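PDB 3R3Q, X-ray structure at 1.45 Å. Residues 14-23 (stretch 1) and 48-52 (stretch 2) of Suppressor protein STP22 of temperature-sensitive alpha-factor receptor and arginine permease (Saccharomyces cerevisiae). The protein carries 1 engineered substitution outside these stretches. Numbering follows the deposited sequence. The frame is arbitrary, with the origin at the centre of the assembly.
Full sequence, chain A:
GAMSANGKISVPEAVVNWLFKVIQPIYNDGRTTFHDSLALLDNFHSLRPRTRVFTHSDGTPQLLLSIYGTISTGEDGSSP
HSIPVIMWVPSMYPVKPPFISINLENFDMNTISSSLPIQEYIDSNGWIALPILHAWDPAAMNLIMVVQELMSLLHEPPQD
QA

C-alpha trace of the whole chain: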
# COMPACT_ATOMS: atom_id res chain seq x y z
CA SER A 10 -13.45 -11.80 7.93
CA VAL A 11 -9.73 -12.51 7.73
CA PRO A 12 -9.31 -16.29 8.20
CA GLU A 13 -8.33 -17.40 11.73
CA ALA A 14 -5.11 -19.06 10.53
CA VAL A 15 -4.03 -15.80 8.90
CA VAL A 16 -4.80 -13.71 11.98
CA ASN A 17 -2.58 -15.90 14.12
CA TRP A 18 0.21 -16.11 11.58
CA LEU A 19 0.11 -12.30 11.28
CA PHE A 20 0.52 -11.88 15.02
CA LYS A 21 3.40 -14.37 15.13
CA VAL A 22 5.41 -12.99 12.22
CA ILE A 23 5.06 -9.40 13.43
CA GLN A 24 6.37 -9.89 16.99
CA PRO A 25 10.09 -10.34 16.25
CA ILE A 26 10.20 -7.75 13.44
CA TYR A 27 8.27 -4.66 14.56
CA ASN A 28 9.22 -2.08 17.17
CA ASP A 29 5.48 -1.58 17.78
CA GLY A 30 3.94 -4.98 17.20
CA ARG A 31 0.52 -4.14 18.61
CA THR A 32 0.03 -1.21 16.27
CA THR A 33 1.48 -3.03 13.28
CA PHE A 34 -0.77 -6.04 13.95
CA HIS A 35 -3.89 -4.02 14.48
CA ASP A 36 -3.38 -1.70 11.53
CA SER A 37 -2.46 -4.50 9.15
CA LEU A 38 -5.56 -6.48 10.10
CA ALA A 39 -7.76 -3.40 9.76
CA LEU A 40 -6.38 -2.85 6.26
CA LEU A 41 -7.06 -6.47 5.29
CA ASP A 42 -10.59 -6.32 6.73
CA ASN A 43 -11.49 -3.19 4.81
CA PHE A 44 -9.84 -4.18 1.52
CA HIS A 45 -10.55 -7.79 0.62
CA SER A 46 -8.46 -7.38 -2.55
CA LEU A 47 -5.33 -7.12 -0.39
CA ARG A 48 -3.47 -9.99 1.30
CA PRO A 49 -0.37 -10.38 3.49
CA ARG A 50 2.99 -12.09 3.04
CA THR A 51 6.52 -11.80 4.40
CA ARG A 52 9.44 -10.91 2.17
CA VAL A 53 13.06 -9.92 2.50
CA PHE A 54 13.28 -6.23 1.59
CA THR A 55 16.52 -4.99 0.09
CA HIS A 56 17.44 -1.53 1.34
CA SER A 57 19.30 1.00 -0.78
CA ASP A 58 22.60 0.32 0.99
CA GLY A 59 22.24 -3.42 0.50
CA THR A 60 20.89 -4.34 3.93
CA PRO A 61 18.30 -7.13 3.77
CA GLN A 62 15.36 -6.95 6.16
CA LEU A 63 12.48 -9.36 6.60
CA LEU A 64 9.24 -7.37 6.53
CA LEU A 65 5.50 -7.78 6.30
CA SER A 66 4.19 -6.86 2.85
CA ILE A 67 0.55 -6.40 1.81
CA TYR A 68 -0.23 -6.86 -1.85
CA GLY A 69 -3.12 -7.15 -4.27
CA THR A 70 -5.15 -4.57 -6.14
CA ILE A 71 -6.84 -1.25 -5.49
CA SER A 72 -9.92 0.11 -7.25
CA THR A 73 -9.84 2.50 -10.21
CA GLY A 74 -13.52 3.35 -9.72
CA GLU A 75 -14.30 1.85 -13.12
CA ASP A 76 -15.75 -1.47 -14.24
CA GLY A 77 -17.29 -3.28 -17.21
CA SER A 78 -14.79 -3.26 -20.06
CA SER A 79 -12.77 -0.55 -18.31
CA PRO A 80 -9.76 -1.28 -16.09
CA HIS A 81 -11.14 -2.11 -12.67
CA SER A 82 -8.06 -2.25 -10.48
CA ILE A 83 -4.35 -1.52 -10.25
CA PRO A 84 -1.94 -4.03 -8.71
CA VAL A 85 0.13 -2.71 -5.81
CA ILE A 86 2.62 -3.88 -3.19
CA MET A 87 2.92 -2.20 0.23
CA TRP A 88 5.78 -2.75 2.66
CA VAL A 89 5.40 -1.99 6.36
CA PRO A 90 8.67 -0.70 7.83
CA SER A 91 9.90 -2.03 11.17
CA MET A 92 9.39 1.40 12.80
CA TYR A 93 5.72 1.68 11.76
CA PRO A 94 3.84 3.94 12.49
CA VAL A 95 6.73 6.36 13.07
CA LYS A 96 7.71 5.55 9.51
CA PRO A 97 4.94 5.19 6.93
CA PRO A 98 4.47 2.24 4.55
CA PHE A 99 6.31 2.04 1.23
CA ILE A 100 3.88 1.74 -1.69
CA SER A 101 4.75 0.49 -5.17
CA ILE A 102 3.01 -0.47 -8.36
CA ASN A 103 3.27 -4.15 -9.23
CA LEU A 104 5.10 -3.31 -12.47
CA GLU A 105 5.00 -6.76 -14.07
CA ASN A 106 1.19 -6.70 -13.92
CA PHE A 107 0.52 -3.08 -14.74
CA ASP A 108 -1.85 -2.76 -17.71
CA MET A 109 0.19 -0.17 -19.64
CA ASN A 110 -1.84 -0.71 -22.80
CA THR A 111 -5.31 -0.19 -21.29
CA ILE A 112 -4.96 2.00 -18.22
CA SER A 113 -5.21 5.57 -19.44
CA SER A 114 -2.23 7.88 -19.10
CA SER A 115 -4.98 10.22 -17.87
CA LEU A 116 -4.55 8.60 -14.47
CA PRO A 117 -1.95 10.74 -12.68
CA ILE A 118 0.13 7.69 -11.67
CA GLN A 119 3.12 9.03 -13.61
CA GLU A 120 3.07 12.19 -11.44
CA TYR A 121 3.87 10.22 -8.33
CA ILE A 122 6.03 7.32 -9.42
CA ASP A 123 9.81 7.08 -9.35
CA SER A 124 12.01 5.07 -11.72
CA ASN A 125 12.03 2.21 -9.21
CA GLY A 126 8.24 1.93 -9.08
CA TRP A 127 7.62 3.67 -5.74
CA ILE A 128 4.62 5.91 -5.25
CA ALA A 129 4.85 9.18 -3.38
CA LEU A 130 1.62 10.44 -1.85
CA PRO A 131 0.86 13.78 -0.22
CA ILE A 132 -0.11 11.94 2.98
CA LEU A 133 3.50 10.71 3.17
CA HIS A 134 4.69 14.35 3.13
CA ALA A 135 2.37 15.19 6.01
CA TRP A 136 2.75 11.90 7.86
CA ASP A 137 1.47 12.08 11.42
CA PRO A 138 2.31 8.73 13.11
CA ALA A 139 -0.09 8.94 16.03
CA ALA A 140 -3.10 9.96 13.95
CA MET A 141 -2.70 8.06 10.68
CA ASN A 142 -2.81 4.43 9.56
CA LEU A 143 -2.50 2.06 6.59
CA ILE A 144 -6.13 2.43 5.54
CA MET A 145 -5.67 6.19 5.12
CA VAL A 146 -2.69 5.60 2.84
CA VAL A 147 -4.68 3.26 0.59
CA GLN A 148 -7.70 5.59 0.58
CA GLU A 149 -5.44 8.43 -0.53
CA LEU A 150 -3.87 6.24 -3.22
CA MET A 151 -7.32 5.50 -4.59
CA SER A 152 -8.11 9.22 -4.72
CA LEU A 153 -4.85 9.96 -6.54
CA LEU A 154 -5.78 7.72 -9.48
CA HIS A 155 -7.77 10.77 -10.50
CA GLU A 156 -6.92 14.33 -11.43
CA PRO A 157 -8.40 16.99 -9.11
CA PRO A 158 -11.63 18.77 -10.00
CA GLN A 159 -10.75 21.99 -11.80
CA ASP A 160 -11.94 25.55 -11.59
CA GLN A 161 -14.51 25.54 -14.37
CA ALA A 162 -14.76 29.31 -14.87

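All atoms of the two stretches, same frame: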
# COMPACT_ATOMS: atom_id res chain seq x y z
N ALA A 14 -6.51 -18.67 10.70
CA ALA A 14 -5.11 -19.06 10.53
C ALA A 14 -4.23 -17.89 10.14
O ALA A 14 -3.06 -17.81 10.55
CB ALA A 14 -4.99 -20.18 9.50
N VAL A 15 -4.78 -16.98 9.34
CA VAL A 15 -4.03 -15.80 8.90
C VAL A 15 -3.86 -14.79 10.02
O VAL A 15 -2.78 -14.21 10.19
CB VAL A 15 -4.69 -15.14 7.69
CG1 VAL A 15 -3.92 -13.89 7.29
CG2 VAL A 15 -4.74 -16.12 6.52
N VAL A 16 -4.91 -14.60 10.83
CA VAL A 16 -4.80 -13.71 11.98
C VAL A 16 -3.66 -14.15 12.89
O VAL A 16 -2.84 -13.35 13.33
CB VAL A 16 -6.10 -13.68 12.79
CG1 VAL A 16 -5.93 -12.84 14.05
CG2 VAL A 16 -7.24 -13.14 11.94
N ASN A 17 -3.59 -15.44 13.18
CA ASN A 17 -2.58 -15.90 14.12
C ASN A 17 -1.17 -15.88 13.55
O ASN A 17 -0.20 -15.57 14.25
CB ASN A 17 -2.96 -17.27 14.66
CG ASN A 17 -4.25 -17.21 15.42
OD1 ASN A 17 -4.44 -16.31 16.24
ND2 ASN A 17 -5.16 -18.13 15.14
N TRP A 18 -1.07 -16.20 12.27
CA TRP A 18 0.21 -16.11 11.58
C TRP A 18 0.70 -14.65 11.58
O TRP A 18 1.88 -14.38 11.82
CB TRP A 18 0.07 -16.64 10.16
CG TRP A 18 1.20 -16.27 9.27
CD1 TRP A 18 2.36 -16.98 9.08
CD2 TRP A 18 1.30 -15.10 8.44
NE1 TRP A 18 3.17 -16.32 8.18
CE2 TRP A 18 2.54 -15.16 7.78
CE3 TRP A 18 0.46 -14.02 8.20
CZ2 TRP A 18 2.96 -14.18 6.89
CZ3 TRP A 18 0.88 -13.04 7.32
CH2 TRP A 18 2.12 -13.13 6.68
N LEU A 19 -0.23 -13.73 11.34
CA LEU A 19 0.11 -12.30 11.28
C LEU A 19 0.68 -11.86 12.63
O LEU A 19 1.72 -11.21 12.69
CB LEU A 19 -1.14 -11.48 10.93
CG LEU A 19 -0.96 -10.00 10.56
CD1 LEU A 19 -0.20 -9.88 9.25
CD2 LEU A 19 -2.32 -9.35 10.45
N PHE A 20 0.02 -12.23 13.71
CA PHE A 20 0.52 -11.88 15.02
C PHE A 20 1.93 -12.43 15.22
O PHE A 20 2.84 -11.70 15.65
CB PHE A 20 -0.42 -12.42 16.11
CG PHE A 20 0.06 -12.18 17.51
CD1 PHE A 20 -0.30 -11.03 18.18
CD2 PHE A 20 0.90 -13.09 18.13
CE1 PHE A 20 0.15 -10.79 19.47
CE2 PHE A 20 1.35 -12.86 19.43
CZ PHE A 20 0.97 -11.71 20.09
N LYS A 21 2.12 -13.71 14.92
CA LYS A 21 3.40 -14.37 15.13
C LYS A 21 4.54 -13.74 14.35
O LYS A 21 5.61 -13.51 14.90
CB LYS A 21 3.33 -15.86 14.77
CG LYS A 21 2.44 -16.66 15.69
CD LYS A 21 2.69 -18.15 15.52
CE LYS A 21 2.61 -18.59 14.07
NZ LYS A 21 2.58 -20.08 13.98
N VAL A 22 4.32 -13.49 13.06
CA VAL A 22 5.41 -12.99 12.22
C VAL A 22 5.78 -11.56 12.59
O VAL A 22 6.93 -11.15 12.46
CB VAL A 22 5.13 -13.11 10.69
CG1 VAL A 22 4.89 -14.57 10.29
CG2 VAL A 22 3.98 -12.21 10.26
N ILE A 23 4.81 -10.80 13.08
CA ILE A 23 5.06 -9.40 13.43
C ILE A 23 5.92 -9.23 14.67
O ILE A 23 6.80 -8.36 14.71
CB ILE A 23 3.72 -8.65 13.58
CG1 ILE A 23 3.13 -8.34 12.20
CG2 ILE A 23 3.89 -7.35 14.37
CD1 ILE A 23 1.67 -7.88 12.25
N ARG A 48 -3.82 -8.83 0.49
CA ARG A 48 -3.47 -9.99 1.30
C ARG A 48 -2.04 -9.87 1.78
O ARG A 48 -1.24 -9.15 1.18
CB ARG A 48 -3.68 -11.28 0.52
CG ARG A 48 -3.16 -11.22 -0.88
CD ARG A 48 -3.67 -12.41 -1.68
NE ARG A 48 -3.26 -12.29 -3.06
CZ ARG A 48 -3.92 -11.59 -3.98
NH1 ARG A 48 -3.45 -11.51 -5.21
NH2 ARG A 48 -5.06 -10.99 -3.66
N PRO A 49 -1.70 -10.55 2.89
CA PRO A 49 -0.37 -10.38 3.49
C PRO A 49 0.63 -11.47 3.10
O PRO A 49 0.26 -12.61 2.76
CB PRO A 49 -0.67 -10.50 4.99
CG PRO A 49 -1.79 -11.52 5.04
CD PRO A 49 -2.61 -11.31 3.77
N ARG A 50 1.91 -11.11 3.16
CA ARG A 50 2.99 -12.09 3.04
C ARG A 50 4.23 -11.51 3.70
O ARG A 50 4.26 -10.33 4.04
CB ARG A 50 3.26 -12.44 1.57
CG ARG A 50 3.78 -11.28 0.74
CD ARG A 50 3.90 -11.71 -0.71
NE ARG A 50 4.31 -10.61 -1.58
CZ ARG A 50 4.23 -10.65 -2.90
NH1 ARG A 50 3.75 -11.73 -3.51
NH2 ARG A 50 4.63 -9.61 -3.62
N THR A 51 5.25 -12.33 3.92
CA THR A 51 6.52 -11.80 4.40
C THR A 51 7.56 -11.94 3.30
O THR A 51 7.57 -12.94 2.57
CB THR A 51 7.01 -12.53 5.66
OG1 THR A 51 6.79 -13.93 5.50
CG2 THR A 51 6.26 -12.02 6.90
N ARG A 52 8.43 -10.94 3.20
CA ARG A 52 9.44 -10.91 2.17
C ARG A 52 10.68 -10.23 2.70
O ARG A 52 10.59 -9.34 3.54
CB ARG A 52 8.95 -10.10 0.98
CG ARG A 52 7.89 -10.80 0.13
CD ARG A 52 8.52 -11.96 -0.62
NE ARG A 52 7.64 -12.63 -1.57
CZ ARG A 52 6.82 -13.63 -1.26
NH1 ARG A 52 6.08 -14.22 -2.20
NH2 ARG A 52 6.73 -14.05 -0.00

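Stretch 1 is helical throughout and stretch 2 is a strand, and the two run in broadly the same direction: their N-to-C axes make an angle of 34° and approach to 10.1 Å. At that spacing the backbones cannot bond to each other, and no hydrogen bond crosses the interface. The nearest CA pairs, Leu-19 CA to Pro-49 CA and Val-22 CA to Thr-51 CA, are both 8.0 Å apart, so three residues of helix advance match two of strand. The helix satisfies its own polar backbone, for example through Leu-19 N to Val-15 O at 2.8 Å and Val-22 N to Trp-18 O at 2.9 Å; the contact, which buries 225 Å² in total, is made by helix side chains against side chains of the strand and, at Arg-50, its main chain.

Along the strand, Arg-48 contributes nothing to this contact. Its CA-to-CB bond points sideways, the end of its side chain leads away, and Arg-48 CB, its side-chain atom nearest the helix, is 7.3 Å from Val-15 CG1.

Pro-49 points toward the helix and has the largest covered area of any residue here, 62 Å². Three helix residues meet its ring. Val-15 CG1 lies 3.9 Å from Pro-49 CG, Trp-18 CZ3 lies 3.8 Å from Pro-49 CB, and Leu-19 CD1 lies 4.3 Å from the same Pro-49 CB. All are carbon-to-carbon contacts at van der Waals range, as expected of apolar packing. Pro-49 CB sits near the plane of the indole, at its edge, so this is not a face-on stack. Leu-19 starts sideways from its CA, but its end comes nearer, which brings CD1 within reach.

At Arg-50 the alternation of the extended strand turns CB away from the helix. The contact that remains is made by the main chain: Trp-18 CH2 approaches Arg-50 CA to 3.9 Å, while the nearest Arg-50 side-chain atom, Arg-50 CB, is 5.3 Å from Trp-18 CH2.

Thr-51 points toward the helix again. Thr-51 CG2 lies 3.9 Å from Trp-18 CZ2 and 4.1 Å from Val-22 CG2; Thr-51 OG1 is 4.1 Å from the same Trp-18 CZ2, so only toward Val-22 is the methyl clearly the nearer branch. Trp-18, with chi1 at 165° (t), thus spans three consecutive strand residues with CZ3, CH2 and CZ2, successive atoms of its six-membered ring.

Arg-52 ends the stretch without touching the helix; the nearest side-chain approach is Arg-52 NH2 to Trp-18 CZ2, 7.9 Å. Its guanidinium instead folds back along its own strand, where Arg-52 NH2 donates a hydrogen bond to Thr-51 O at 2.9 Å with an N-H...O angle of 153°.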